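Side-chain contact in GDSL-like protein (Roseburia intestinalis L1-82, PDB 6HFZ), which removes acetyl groups from complex beta-mannans as a two-domain carbohydrate esterase of a commensal gut bacterium: residues 41-46 with 53-58. Sequence-based numbering, arbitrary orientation.
With ACT (acetate ion), chain E.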
ATOM      1  N   SER A  41      -3.673  -5.382  -3.731  1.00 22.04           N
ATOM      2  CA  SER A  41      -3.707  -6.654  -4.482  1.00 22.37           C
ATOM      3  C   SER A  41      -3.872  -6.437  -5.990  1.00 20.31           C
ATOM      4  O   SER A  41      -3.367  -7.224  -6.793  1.00 20.25           O
ATOM      5  CB  SER A  41      -4.798  -7.544  -4.015  1.00 29.62           C
ATOM      6  OG  SER A  41      -6.016  -6.897  -4.230  1.00 39.82           O
ATOM      7  N   ILE A  42      -4.547  -5.350  -6.354  1.00 20.77           N
ATOM      8  CA  ILE A  42      -4.774  -5.050  -7.789  1.00 19.29           C
ATOM      9  C   ILE A  42      -3.428  -4.741  -8.438  1.00 20.57           C
ATOM     10  O   ILE A  42      -3.189  -5.150  -9.581  1.00 20.71           O
ATOM     11  CB  ILE A  42      -5.823  -3.940  -7.986  1.00 19.84           C
ATOM     12  CG1 ILE A  42      -7.161  -4.298  -7.348  1.00 19.82           C
ATOM     13  CG2 ILE A  42      -5.956  -3.578  -9.463  1.00 22.00           C
ATOM     14  CD1 ILE A  42      -8.149  -3.167  -7.399  1.00 19.74           C
ATOM     15  N   THR A  43      -2.524  -4.067  -7.716  1.00 18.60           N
ATOM     16  CA  THR A  43      -1.164  -3.825  -8.198  1.00 19.03           C
ATOM     17  C   THR A  43      -0.375  -5.145  -8.209  1.00 19.45           C
ATOM     18  O   THR A  43       0.347  -5.413  -9.162  1.00 20.74           O
ATOM     19  CB  THR A  43      -0.503  -2.726  -7.350  1.00 20.20           C
ATOM     20  OG1 THR A  43      -1.190  -1.472  -7.543  1.00 20.02           O
ATOM     21  CG2 THR A  43       0.974  -2.555  -7.614  1.00 21.09           C
ATOM     22  N   GLN A  44      -0.435  -5.906  -7.111  1.00 20.47           N
ATOM     23  CA  GLN A  44       0.284  -7.184  -7.022  1.00 22.35           C
ATOM     24  C   GLN A  44      -0.057  -8.032  -8.258  1.00 22.42           C
ATOM     25  O   GLN A  44       0.855  -8.665  -8.835  1.00 23.70           O
ATOM     26  CB  GLN A  44      -0.070  -7.865  -5.696  1.00 24.04           C
ATOM     27  CG  GLN A  44       0.594  -9.237  -5.509  1.00 25.69           C
ATOM     28  CD  GLN A  44      -0.034 -10.353  -6.307  1.00 31.39           C
ATOM     29  OE1 GLN A  44      -1.253 -10.425  -6.480  1.00 37.59           O
ATOM     30  NE2 GLN A  44       0.813 -11.253  -6.795  1.00 40.59           N
ATOM     31  N   GLY A  45      -1.331  -7.970  -8.678  1.00 21.40           N
ATOM     32  CA  GLY A  45      -1.865  -8.546  -9.938  1.00 22.31           C
ATOM     33  C   GLY A  45      -3.149  -9.347  -9.824  1.00 24.40           C
ATOM     34  O   GLY A  45      -3.639  -9.863 -10.839  1.00 25.62           O
ATOM     35  N   SER A  46      -3.729  -9.488  -8.625  1.00 25.16           N
ATOM     36  CA  SER A  46      -5.040 -10.172  -8.519  1.00 24.16           C
ATOM     37  C   SER A  46      -6.063  -9.441  -9.375  1.00 22.34           C
ATOM     38  O   SER A  46      -6.095  -8.213  -9.335  1.00 21.81           O
ATOM     39  CB  SER A  46      -5.505 -10.190  -7.072  1.00 27.47           C
ATOM     40  OG  SER A  46      -4.530 -10.783  -6.231  1.00 31.89           O
ATOM     41  N   LEU A  53      -0.298 -10.299 -17.475  1.00 26.77           N
ATOM     42  CA  LEU A  53      -1.571  -9.719 -17.900  1.00 26.19           C
ATOM     43  C   LEU A  53      -2.177  -8.802 -16.809  1.00 25.32           C
ATOM     44  O   LEU A  53      -3.327  -8.398 -16.932  1.00 27.82           O
ATOM     45  CB  LEU A  53      -2.524 -10.871 -18.232  1.00 28.69           C
ATOM     46  CG  LEU A  53      -2.144 -11.699 -19.464  1.00 29.20           C
ATOM     47  CD1 LEU A  53      -3.167 -12.795 -19.701  1.00 30.69           C
ATOM     48  CD2 LEU A  53      -2.012 -10.805 -20.694  1.00 29.04           C
ATOM     49  N   CYS A  54      -1.426  -8.482 -15.738  1.00 24.05           N
ATOM     50  CA  CYS A  54      -1.928  -7.494 -14.778  1.00 23.38           C
ATOM     51  C   CYS A  54      -1.630  -6.093 -15.321  1.00 21.53           C
ATOM     52  O   CYS A  54      -0.805  -5.927 -16.214  1.00 20.51           O
ATOM     53  CB  CYS A  54      -1.349  -7.687 -13.383  1.00 22.73           C
ATOM     54  SG  CYS A  54       0.413  -7.334 -13.188  1.00 23.25           S
ATOM     55  N   TYR A  55      -2.296  -5.074 -14.756  1.00 20.18           N
ATOM     56  CA  TYR A  55      -2.204  -3.709 -15.298  1.00 19.72           C
ATOM     57  C   TYR A  55      -0.740  -3.258 -15.214  1.00 20.11           C
ATOM     58  O   TYR A  55      -0.264  -2.575 -16.091  1.00 20.17           O
ATOM     59  CB  TYR A  55      -3.191  -2.752 -14.607  1.00 19.22           C
ATOM     60  CG  TYR A  55      -2.652  -2.063 -13.385  1.00 19.72           C
ATOM     61  CD1 TYR A  55      -1.788  -1.001 -13.507  1.00 19.66           C
ATOM     62  CD2 TYR A  55      -3.026  -2.453 -12.108  1.00 20.60           C
ATOM     63  CE1 TYR A  55      -1.240  -0.379 -12.402  1.00 19.74           C
ATOM     64  CE2 TYR A  55      -2.505  -1.828 -10.988  1.00 22.00           C
ATOM     65  CZ  TYR A  55      -1.573  -0.814 -11.136  1.00 21.18           C
ATOM     66  OH  TYR A  55      -0.972  -0.241 -10.041  1.00 21.71           O
ATOM     67  N   ALA A  56      -0.043  -3.593 -14.106  1.00 18.97           N
ATOM     68  CA  ALA A  56       1.303  -3.133 -13.859  1.00 20.58           C
ATOM     69  C   ALA A  56       2.255  -3.604 -14.974  1.00 19.85           C
ATOM     70  O   ALA A  56       3.011  -2.826 -15.510  1.00 20.39           O
ATOM     71  CB  ALA A  56       1.796  -3.542 -12.477  1.00 19.97           C
ATOM     72  N   TYR A  57       2.113  -4.868 -15.367  1.00 22.24           N
ATOM     73  CA  TYR A  57       2.999  -5.409 -16.410  1.00 23.40           C
ATOM     74  C   TYR A  57       2.619  -4.790 -17.760  1.00 22.31           C
ATOM     75  O   TYR A  57       3.494  -4.505 -18.583  1.00 24.96           O
ATOM     76  CB  TYR A  57       2.967  -6.925 -16.349  1.00 22.65           C
ATOM     77  CG  TYR A  57       4.187  -7.540 -16.989  1.00 25.74           C
ATOM     78  CD1 TYR A  57       5.369  -7.716 -16.294  1.00 26.88           C
ATOM     79  CD2 TYR A  57       4.155  -7.866 -18.331  1.00 27.94           C
ATOM     80  CE1 TYR A  57       6.491  -8.247 -16.907  1.00 30.70           C
ATOM     81  CE2 TYR A  57       5.272  -8.368 -18.966  1.00 32.76           C
ATOM     82  CZ  TYR A  57       6.434  -8.568 -18.253  1.00 32.52           C
ATOM     83  OH  TYR A  57       7.498  -9.134 -18.904  1.00 37.21           O
ATOM     84  N   HIS A  58       1.323  -4.511 -17.968  1.00 21.28           N
ATOM     85  CA  HIS A  58       0.892  -3.829 -19.190  1.00 22.38           C
ATOM     86  C   HIS A  58       1.519  -2.440 -19.292  1.00 23.54           C
ATOM     87  O   HIS A  58       1.948  -2.011 -20.370  1.00 23.12           O
ATOM     88  CB  HIS A  58      -0.633  -3.744 -19.327  1.00 22.59           C
ATOM     89  CG  HIS A  58      -1.363  -5.002 -19.711  1.00 27.32           C
ATOM     90  ND1 HIS A  58      -1.094  -5.741 -20.869  1.00 29.90           N
ATOM     91  CD2 HIS A  58      -2.435  -5.597 -19.151  1.00 26.56           C
ATOM     92  CE1 HIS A  58      -1.960  -6.746 -20.964  1.00 30.85           C
ATOM     93  NE2 HIS A  58      -2.813  -6.667 -19.945  1.00 30.08           N
TER
HETATM   94  C   ACT E 401      -6.924  -5.596  -2.285  1.00 31.04           C
HETATM   95  O   ACT E 401      -7.573  -6.661  -2.043  1.00 32.88           O
HETATM   96  OXT ACT E 401      -5.802  -5.368  -1.824  1.00 25.60           O
HETATM   97  CH3 ACT E 401      -7.494  -4.521  -3.155  1.00 31.16           C
HETATM   98  O   HOH W   1      -1.082  -5.017 -11.617  1.00 22.86           O
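Two torsions bring Thr43 and Tyr55 together: Tyr55 CG sits between the residue's backbone N and carbonyl carbon (chi1 90°), while the threonine OG1 lies opposite the carbonyl carbon and next to its backbone N (chi1 -65°). Tyr55 thus extends from the start of helix 55-66 to the short helix 41-44, and its OH donates to Thr43 OG1 over 2.8 Å, with the acceptor at the ring edge near its plane. Thr43 OG1 is also hydrogen-bonded to Glu106 OE2, so two partners fix the hydroxyl in this buried setting. Ile42 CG2 also touches Tyr55 CD2 at 4.1 Å, the two side chains crossing at about a right angle. In SGNH hydrolases the nucleophilic serine lies just beyond the first parallel strand, here 32-39, and Ser41 is probably that residue, with His193 and Asp190 completing a triad. Its backbone N donates to an acetate oxygen, OXT, at 2.9 Å; Gly81 N and Asn110 ND2 bind the same ion, an arrangement consistent with an oxyanion hole. Between the two helices a water donates to Ile42 O and Thr43 O and accepts from Ala56 N at 3.0 Å. Gly45, with positive phi (133°), ends helix 41-44 and brings its CA within 3.6 Å of Cys54 CB, where the N-cap residue of helix 55-66 packs against bare backbone.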